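Local coordinates for protein (auracyanin) (Chloroflexus aurantiacus, PDB 1QHQ) that carries electrons on the type 1 copper centre of its cupredoxin domain, part of a longer protein, and probably serves as a soluble electron acceptor for alternative complex III, at residues Asn40-Leu45 with Ser107-Thr112; Asn58-Asn63 with Phe84-Asp89; Gly7-Asn12 with Arg111-Gly116. One frame throughout, in Å; residues are numbered along the deposited sequence. Where two conformers were deposited one is given.

Contact 1. Residues Asn40-Leu45 with Ser107-Thr112; sequences NTVVRL and SVTFRT
V43 and F110 form a hydrogen-bonded pair between two antiparallel strands of the cupredoxin beta sandwich: V43 N reaches F110 O at 2.8 Å, and F110 N returns the bond to V43 O. L45 and V108 make the next such pair. The tightly packed face carries V43, L45, V108 and F110, all buried; in the conformer given, CB of L45 meets the edge of the F110 ring, 4.2 Å from its CE1. Beyond the strand end, T112 is buried beside L37. Its OG1, set between the backbone N and the carbonyl carbon (chi1 55°), accepts T41 N at 3.0 Å in a fairly straight bond (165°) and is also bonded to P38 O. A valine here would probably leave the N-H of T41 and the carbonyl of P38 without a hydrogen-bond partner at this point.

The opposite face is looser and partly open to solvent. In the conformer given, R111 pairs through NH2 with E13, sends NH1 to N40 O in a weak bond of 3.3 Å, and has CG2 of V42 over one face of its guanidinium. R44 turns its guanidinium to D46, after its CG has passed T109 OG1 at 3.3 Å.

Contact 2. Residues Asn58-Asn63 with Phe84-Asp89; sequences NWVLVN and FVPPPD
N58 and V60 face V85 and P86 across a small, buried contact that covers only 130 Å² in all, held between the two segments by van der Waals packing. The N58 side chain sets out toward the 84-89 loop. CB and CG stay clear of it: CG, lying between the backbone N and the carbonyl carbon (chi1 69°), is still 4.9 Å from V85 CG1, and CB is farther off. At CG the amide forks. OD1 nearly eclipses CA (chi2 -10°) and accepts the backbone N-H of T123, while ND2 is carried outward and is the first atom to touch the loop, 4.0 Å from V85 CG1 and just as far from P86 CD. ND2 finds its hydrogen bond outside the two segments, so against V85 and P86 it serves as a packing surface.

In this cupredoxin N58 directly follows the copper ligand H57, and its side chain comes within about 4 Å of that of C122, another ligand; an asparagine in the same place in azurin ties the two ligand loops together, and the bond to T123, next to C122, is consistent with that role. T123 holds the other segment too, since its OG1 is bonded to F84 O.

At the start of strand 60-62, the side chains of V60 and P86 lie alongside and run opposite ways. CG of the proline ring fits against both methyls, 3.9 Å from V60 CG1 and 4.1 Å from V60 CG2, and CD also rests near V60 CG2. V72 of helix 66-77 and W96 of strand 93-96 each touch both V60 and P86.

Contact 3. Residues Gly7-Asn12 with Arg111-Gly116; sequences GSNVVN and RTPAPG
N9 and R111 make a polar contact at the surface, where the chain's N-terminal segment runs beside the end of strand 104-111. Two hydrogen bonds carry it, one from backbone to backbone and one from side chain to backbone, and together they occupy both polar groups of the R111 peptide backbone. R111 N gives its hydrogen to N9 O at 2.8 Å. In return N9 ND2 gives one to R111 O at 2.9 Å (160°), and that oxygen lies close to the plane of the N9 amide, 9° out of it. The side chain gets there because CG of N9 sits beside its own backbone N, anti to the carbonyl carbon (chi1 -75°); on the way CB passes R111 O at 3.3 Å. The other branch of the amide is held from within its own segment, S8 OG donating to N9 OD1 at 2.9 Å from somewhat above the carbonyl plane. R111 O, an acceptor, requires the amide nitrogen on its side, which leaves OD1 to the serine hydroxyl.

G7 to V10 form a type I beta turn, closed by a weak V10 N to G7 O bond, and the turn sets N9 against the strand. In the cupredoxin sandwich, strand 104-111 is the outermost strand of one sheet and strand 93-96 that of the other; S8 and N9 also bond through their backbones to A93 and L94, so the turn spans both sheet edges.

Looser van der Waals contacts flank the pair. V11 CG2 comes to 4.0 Å from R111 N, and V11 also leans on V42 of strand 42-49. On the other side P113 CB lies 4.2 Å from N9 ND2, with L94 touching both residues.

Along the chain the segments come in the order 7-12, 40-45, 58-63, 84-89, then 107-112 and 111-116, which overlap at R111 and T112. Contacts 1 and 3 lie close, centres about 6 Å apart: contact 1 pairs strands 42-49 and 104-111 of one sheet, and contact 3 lays the N-terminal segment on the outer edge of 104-111. Contact 2 belongs to the facing sheet and the loop after helix 66-77, its centre about 14 Å from contact 1 and 13 Å from contact 3. Across the interior F110 CE2 packs on L61 CD2 at 3.7 Å. Contact 2 alone borders the copper site; contact 1 belongs to the sandwich framework, and contact 3 ties the N-terminal segment to it.

Contact 1. Residues Asn40-Leu45 with Ser107-Thr112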
loop_
_atom_site.group_PDB
_atom_site.type_symbol
_atom_site.label_atom_id
_atom_site.label_comp_id
_atom_site.label_asym_id
_atom_site.label_seq_id
_atom_site.Cartn_x
_atom_site.Cartn_y
_atom_site.Cartn_z
ATOM N N ASN A 40 2.483 16.756 -0.080
ATOM C CA ASN A 40 2.597 17.278 1.286
ATOM C C ASN A 40 1.256 17.512 1.918
ATOM O O ASN A 40 0.983 18.503 2.623
ATOM C CB ASN A 40 3.429 18.594 1.251
ATOM C CG ASN A 40 3.779 19.053 2.663
ATOM O OD1 ASN A 40 4.132 18.240 3.522
ATOM N ND2 ASN A 40 3.668 20.350 2.926
ATOM N N THR A 41 0.338 16.550 1.768
ATOM C CA THR A 41 -1.002 16.595 2.258
ATOM C C THR A 41 -1.322 15.333 3.073
ATOM O O THR A 41 -0.819 14.256 2.727
ATOM C CB THR A 41 -2.013 16.592 1.048
ATOM O OG1 THR A 41 -1.712 17.793 0.281
ATOM C CG2 THR A 41 -3.419 16.650 1.555
ATOM N N VAL A 42 -2.038 15.485 4.162
ATOM C CA VAL A 42 -2.424 14.304 4.967
ATOM C C VAL A 42 -3.620 13.629 4.317
ATOM O O VAL A 42 -4.671 14.233 4.084
ATOM C CB VAL A 42 -2.785 14.664 6.410
ATOM C CG1 VAL A 42 -3.118 13.422 7.238
ATOM C CG2 VAL A 42 -1.597 15.416 7.048
ATOM N N VAL A 43 -3.427 12.332 4.027
ATOM C CA VAL A 43 -4.505 11.566 3.372
ATOM C C VAL A 43 -4.774 10.298 4.157
ATOM O O VAL A 43 -3.823 9.680 4.648
ATOM C CB VAL A 43 -4.090 11.141 1.930
ATOM C CG1 VAL A 43 -5.098 10.217 1.317
ATOM C CG2 VAL A 43 -3.851 12.394 1.089
ATOM N N ARG A 44 -6.038 9.951 4.338
ATOM C CA ARG A 44 -6.383 8.618 4.813
ATOM C C ARG A 44 -6.773 7.739 3.626
ATOM O O ARG A 44 -7.707 8.013 2.901
ATOM C CB ARG A 44 -7.508 8.614 5.850
ATOM C CG ARG A 44 -7.599 7.148 6.470
ATOM C CD ARG A 44 -8.796 7.111 7.416
ATOM N NE ARG A 44 -10.054 7.175 6.709
ATOM C CZ ARG A 44 -11.096 7.916 6.828
ATOM N NH1 ARG A 44 -11.149 8.856 7.826
ATOM N NH2 ARG A 44 -12.143 7.838 6.014
ATOM N N LEU A 45 -5.992 6.630 3.480
ATOM C CA LEU A 45 -6.314 5.683 2.417
ATOM C C LEU A 45 -7.059 4.489 3.051
ATOM O O LEU A 45 -6.598 3.960 4.069
ATOM C CB LEU A 45 -4.992 5.167 1.812
ATOM C CG LEU A 45 -5.126 4.226 0.605
ATOM C CD1 LEU A 45 -3.864 4.214 -0.219
ATOM C CD2 LEU A 45 -5.468 2.806 1.077
ATOM N N SER A 107 -7.055 0.937 7.130
ATOM C CA SER A 107 -6.618 2.234 6.557
ATOM C C SER A 107 -5.163 2.487 6.918
ATOM O O SER A 107 -4.605 1.951 7.867
ATOM C CB SER A 107 -7.486 3.370 7.116
ATOM O OG SER A 107 -8.858 3.161 6.772
ATOM N N VAL A 108 -4.629 3.525 6.231
ATOM C CA VAL A 108 -3.357 4.116 6.664
ATOM C C VAL A 108 -3.435 5.639 6.448
ATOM O O VAL A 108 -3.998 6.057 5.463
ATOM C CB VAL A 108 -2.143 3.506 6.011
ATOM C CG1 VAL A 108 -2.125 3.633 4.502
ATOM C CG2 VAL A 108 -0.840 4.030 6.619
ATOM N N THR A 109 -2.968 6.384 7.445
ATOM C CA THR A 109 -3.052 7.863 7.343
ATOM C C THR A 109 -1.630 8.388 7.271
ATOM O O THR A 109 -0.796 8.069 8.131
ATOM C CB THR A 109 -3.765 8.458 8.546
ATOM O OG1 THR A 109 -5.150 8.003 8.537
ATOM C CG2 THR A 109 -3.775 10.005 8.479
ATOM N N PHE A 110 -1.340 9.105 6.194
ATOM C CA PHE A 110 0.024 9.492 5.911
ATOM C C PHE A 110 0.083 10.866 5.252
ATOM O O PHE A 110 -0.861 11.280 4.587
ATOM C CB PHE A 110 0.757 8.443 5.074
ATOM C CG PHE A 110 0.215 8.275 3.676
ATOM C CD1 PHE A 110 -0.939 7.558 3.443
ATOM C CD2 PHE A 110 0.866 8.852 2.592
ATOM C CE1 PHE A 110 -1.430 7.421 2.161
ATOM C CE2 PHE A 110 0.363 8.753 1.314
ATOM C CZ PHE A 110 -0.774 7.968 1.084
ATOM N N ARG A 111 1.275 11.455 5.303
ATOM C CA ARG A 111 1.529 12.683 4.538
ATOM C C ARG A 111 2.123 12.282 3.183
ATOM O O ARG A 111 3.095 11.547 3.108
ATOM C CB ARG A 111 2.486 13.614 5.292
ATOM C CG ARG A 111 2.683 14.946 4.548
ATOM C CD ARG A 111 3.465 15.926 5.420
ATOM N NE ARG A 111 2.769 16.184 6.683
ATOM C CZ ARG A 111 1.828 17.109 6.830
ATOM N NH1 ARG A 111 1.462 17.832 5.770
ATOM N NH2 ARG A 111 1.206 17.301 7.977
ATOM N N THR A 112 1.437 12.710 2.127
ATOM C CA THR A 112 1.982 12.361 0.788
ATOM C C THR A 112 3.361 12.993 0.617
ATOM O O THR A 112 3.652 14.048 1.194
ATOM C CB THR A 112 1.033 12.873 -0.290
ATOM O OG1 THR A 112 0.849 14.289 -0.059
ATOM C CG2 THR A 112 -0.341 12.203 -0.221
#

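Contact 2. Residues Asn58-Asn63 with Phe84-Asp89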
loop_
_atom_site.group_PDB
_atom_site.type_symbol
_atom_site.label_atom_id
_atom_site.label_comp_id
_atom_site.label_asym_id
_atom_site.label_seq_id
_atom_site.Cartn_x
_atom_site.Cartn_y
_atom_site.Cartn_z
ATOM N N ASN A 58 -2.623 -6.257 0.892
ATOM C CA ASN A 58 -2.359 -4.983 1.614
ATOM C C ASN A 58 -2.116 -3.938 0.513
ATOM O O ASN A 58 -2.220 -4.172 -0.649
ATOM C CB ASN A 58 -1.265 -5.040 2.602
ATOM C CG ASN A 58 0.132 -5.193 2.076
ATOM O OD1 ASN A 58 0.267 -5.448 0.866
ATOM N ND2 ASN A 58 1.150 -5.061 2.906
ATOM N N TRP A 59 -1.966 -2.685 0.982
ATOM C CA TRP A 59 -1.634 -1.557 0.091
ATOM C C TRP A 59 -0.361 -0.923 0.638
ATOM O O TRP A 59 -0.304 -0.544 1.844
ATOM C CB TRP A 59 -2.766 -0.565 0.040
ATOM C CG TRP A 59 -2.528 0.630 -0.858
ATOM C CD1 TRP A 59 -2.880 0.701 -2.167
ATOM C CD2 TRP A 59 -1.935 1.884 -0.513
ATOM N NE1 TRP A 59 -2.540 1.962 -2.680
ATOM C CE2 TRP A 59 -1.927 2.655 -1.665
ATOM C CE3 TRP A 59 -1.400 2.389 0.680
ATOM C CZ2 TRP A 59 -1.465 3.991 -1.671
ATOM C CZ3 TRP A 59 -0.894 3.706 0.672
ATOM C CH2 TRP A 59 -0.907 4.455 -0.499
ATOM N N VAL A 60 0.656 -0.848 -0.196
ATOM C CA VAL A 60 1.974 -0.377 0.201
ATOM C C VAL A 60 2.498 0.666 -0.789
ATOM O O VAL A 60 2.677 0.391 -1.944
ATOM C CB VAL A 60 3.039 -1.496 0.272
ATOM C CG1 VAL A 60 4.373 -0.941 0.793
ATOM C CG2 VAL A 60 2.551 -2.597 1.209
ATOM N N LEU A 61 2.701 1.900 -0.265
ATOM C CA LEU A 61 3.246 2.961 -1.158
ATOM C C LEU A 61 4.754 3.031 -0.988
ATOM O O LEU A 61 5.236 3.130 0.126
ATOM C CB LEU A 61 2.600 4.297 -0.707
ATOM C CG LEU A 61 3.176 5.501 -1.512
ATOM C CD1 LEU A 61 2.740 5.358 -2.968
ATOM C CD2 LEU A 61 2.631 6.806 -0.945
ATOM N N VAL A 62 5.487 2.932 -2.096
ATOM C CA VAL A 62 6.938 2.941 -2.013
ATOM C C VAL A 62 7.514 4.226 -2.619
ATOM O O VAL A 62 6.892 4.849 -3.451
ATOM C CB VAL A 62 7.592 1.709 -2.625
ATOM C CG1 VAL A 62 6.923 0.430 -2.084
ATOM C CG2 VAL A 62 7.575 1.738 -4.121
ATOM N N ASN A 63 8.716 4.552 -2.120
ATOM C CA ASN A 63 9.373 5.812 -2.533
ATOM C C ASN A 63 10.151 5.638 -3.816
ATOM O O ASN A 63 11.391 5.723 -3.847
ATOM C CB ASN A 63 10.264 6.239 -1.364
ATOM C CG ASN A 63 10.949 7.585 -1.619
ATOM O OD1 ASN A 63 12.112 7.732 -1.188
ATOM N ND2 ASN A 63 10.287 8.475 -2.303
ATOM N N PHE A 84 3.442 -10.662 6.203
ATOM C CA PHE A 84 4.054 -10.201 4.978
ATOM C C PHE A 84 3.843 -8.715 4.717
ATOM O O PHE A 84 3.856 -8.285 3.546
ATOM C CB PHE A 84 3.627 -11.062 3.786
ATOM C CG PHE A 84 3.931 -12.545 3.968
ATOM C CD1 PHE A 84 5.217 -13.019 3.878
ATOM C CD2 PHE A 84 2.898 -13.425 4.244
ATOM C CE1 PHE A 84 5.492 -14.372 4.055
ATOM C CE2 PHE A 84 3.158 -14.776 4.421
ATOM C CZ PHE A 84 4.449 -15.245 4.289
ATOM N N VAL A 85 3.639 -7.932 5.769
ATOM C CA VAL A 85 3.686 -6.460 5.596
ATOM C C VAL A 85 5.179 -6.106 5.615
ATOM O O VAL A 85 5.991 -6.895 6.116
ATOM C CB VAL A 85 3.010 -5.711 6.756
ATOM C CG1 VAL A 85 1.501 -5.943 6.741
ATOM C CG2 VAL A 85 3.609 -6.117 8.097
ATOM N N PRO A 86 5.551 -4.970 5.077
ATOM C CA PRO A 86 6.927 -4.487 5.251
ATOM C C PRO A 86 7.225 -4.393 6.731
ATOM O O PRO A 86 6.368 -3.989 7.526
ATOM C CB PRO A 86 6.869 -3.074 4.634
ATOM C CG PRO A 86 5.729 -3.130 3.684
ATOM C CD PRO A 86 4.682 -4.009 4.372
ATOM N N PRO A 87 8.408 -4.806 7.165
ATOM C CA PRO A 87 8.859 -4.601 8.518
ATOM C C PRO A 87 8.909 -3.107 8.830
ATOM O O PRO A 87 9.095 -2.288 7.917
ATOM C CB PRO A 87 10.283 -5.175 8.518
ATOM C CG PRO A 87 10.230 -6.222 7.441
ATOM C CD PRO A 87 9.386 -5.576 6.346
ATOM N N PRO A 88 8.736 -2.762 10.084
ATOM C CA PRO A 88 8.809 -1.358 10.496
ATOM C C PRO A 88 10.173 -0.817 10.080
ATOM O O PRO A 88 11.138 -1.589 10.001
ATOM C CB PRO A 88 8.659 -1.398 11.995
ATOM C CG PRO A 88 8.283 -2.763 12.375
ATOM C CD PRO A 88 8.507 -3.673 11.212
ATOM N N ASP A 89 10.232 0.412 9.589
ATOM C CA ASP A 89 11.493 1.018 9.198
ATOM C C ASP A 89 12.060 0.502 7.895
ATOM O O ASP A 89 13.229 0.829 7.573
ATOM C CB ASP A 89 12.546 0.868 10.313
ATOM C CG ASP A 89 12.126 1.564 11.599
ATOM O OD1 ASP A 89 11.440 2.598 11.524
ATOM O OD2 ASP A 89 12.411 0.993 12.679
#

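Contact 3. Residues Gly7-Asn12 with Arg111-Gly116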
loop_
_atom_site.group_PDB
_atom_site.type_symbol
_atom_site.label_atom_id
_atom_site.label_comp_id
_atom_site.label_asym_id
_atom_site.label_seq_id
_atom_site.Cartn_x
_atom_site.Cartn_y
_atom_site.Cartn_z
ATOM N N GLY A 7 4.896 2.897 7.939
ATOM C CA GLY A 7 5.500 3.669 6.856
ATOM C C GLY A 7 6.186 4.917 7.396
ATOM O O GLY A 7 5.845 5.491 8.417
ATOM N N SER A 8 7.196 5.361 6.605
ATOM C CA SER A 8 7.924 6.550 7.006
ATOM C C SER A 8 7.048 7.782 7.080
ATOM O O SER A 8 7.401 8.705 7.810
ATOM C CB SER A 8 9.117 6.812 6.075
ATOM O OG SER A 8 8.646 7.101 4.753
ATOM N N ASN A 9 5.979 7.863 6.307
ATOM C CA ASN A 9 5.181 9.083 6.227
ATOM C C ASN A 9 3.884 9.013 7.019
ATOM O O ASN A 9 3.035 9.898 6.892
ATOM C CB ASN A 9 4.869 9.357 4.741
ATOM C CG ASN A 9 6.103 9.908 4.014
ATOM O OD1 ASN A 9 7.246 9.554 4.301
ATOM N ND2 ASN A 9 5.845 10.778 3.041
ATOM N N VAL A 10 3.722 7.964 7.827
ATOM C CA VAL A 10 2.495 7.893 8.664
ATOM C C VAL A 10 2.439 9.046 9.642
ATOM O O VAL A 10 3.474 9.390 10.220
ATOM C CB VAL A 10 2.465 6.561 9.439
ATOM C CG1 VAL A 10 1.395 6.516 10.496
ATOM C CG2 VAL A 10 2.199 5.471 8.384
ATOM N N VAL A 11 1.267 9.649 9.786
ATOM C CA VAL A 11 1.108 10.748 10.755
ATOM C C VAL A 11 -0.209 10.553 11.492
ATOM O O VAL A 11 -1.171 9.981 10.961
ATOM C CB VAL A 11 1.129 12.132 10.102
ATOM C CG1 VAL A 11 2.491 12.543 9.579
ATOM C CG2 VAL A 11 0.072 12.280 9.031
ATOM N N ASN A 12 -0.257 11.031 12.734
ATOM C CA ASN A 12 -1.498 11.081 13.500
ATOM C C ASN A 12 -2.074 12.482 13.389
ATOM O O ASN A 12 -1.961 13.360 14.260
ATOM C CB ASN A 12 -1.216 10.712 14.967
ATOM C CG ASN A 12 -1.269 9.203 15.181
ATOM O OD1 ASN A 12 -2.125 8.551 14.599
ATOM N ND2 ASN A 12 -0.383 8.645 15.989
ATOM N N ARG A 111 1.275 11.455 5.303
ATOM C CA ARG A 111 1.529 12.683 4.538
ATOM C C ARG A 111 2.123 12.282 3.183
ATOM O O ARG A 111 3.095 11.547 3.108
ATOM C CB ARG A 111 2.486 13.614 5.292
ATOM C CG ARG A 111 2.683 14.946 4.548
ATOM C CD ARG A 111 3.465 15.926 5.420
ATOM N NE ARG A 111 2.769 16.184 6.683
ATOM C CZ ARG A 111 1.828 17.109 6.830
ATOM N NH1 ARG A 111 1.462 17.832 5.770
ATOM N NH2 ARG A 111 1.206 17.301 7.977
ATOM N N THR A 112 1.437 12.710 2.127
ATOM C CA THR A 112 1.982 12.361 0.788
ATOM C C THR A 112 3.361 12.993 0.617
ATOM O O THR A 112 3.652 14.048 1.194
ATOM C CB THR A 112 1.033 12.873 -0.290
ATOM O OG1 THR A 112 0.849 14.289 -0.059
ATOM C CG2 THR A 112 -0.341 12.203 -0.221
ATOM N N PRO A 113 4.208 12.369 -0.177
ATOM C CA PRO A 113 5.543 12.830 -0.475
ATOM C C PRO A 113 5.567 13.994 -1.453
ATOM O O PRO A 113 4.523 14.612 -1.714
ATOM C CB PRO A 113 6.198 11.569 -1.083
ATOM C CG PRO A 113 5.044 10.969 -1.850
ATOM C CD PRO A 113 3.874 11.097 -0.885
ATOM N N ALA A 114 6.751 14.369 -1.924
ATOM C CA ALA A 114 6.867 15.512 -2.882
ATOM C C ALA A 114 6.250 15.164 -4.213
ATOM O O ALA A 114 6.045 13.955 -4.500
ATOM C CB ALA A 114 8.394 15.689 -3.090
ATOM N N PRO A 115 6.006 16.097 -5.085
ATOM C CA PRO A 115 5.435 15.846 -6.399
ATOM C C PRO A 115 6.314 14.844 -7.109
ATOM O O PRO A 115 7.551 14.848 -6.970
ATOM C CB PRO A 115 5.509 17.219 -7.107
ATOM C CG PRO A 115 5.319 18.165 -5.921
ATOM C CD PRO A 115 6.241 17.556 -4.870
ATOM N N GLY A 116 5.690 13.875 -7.823
ATOM C CA GLY A 116 6.479 12.855 -8.494
ATOM C C GLY A 116 5.528 11.630 -8.706
ATOM O O GLY A 116 4.349 11.773 -8.504
#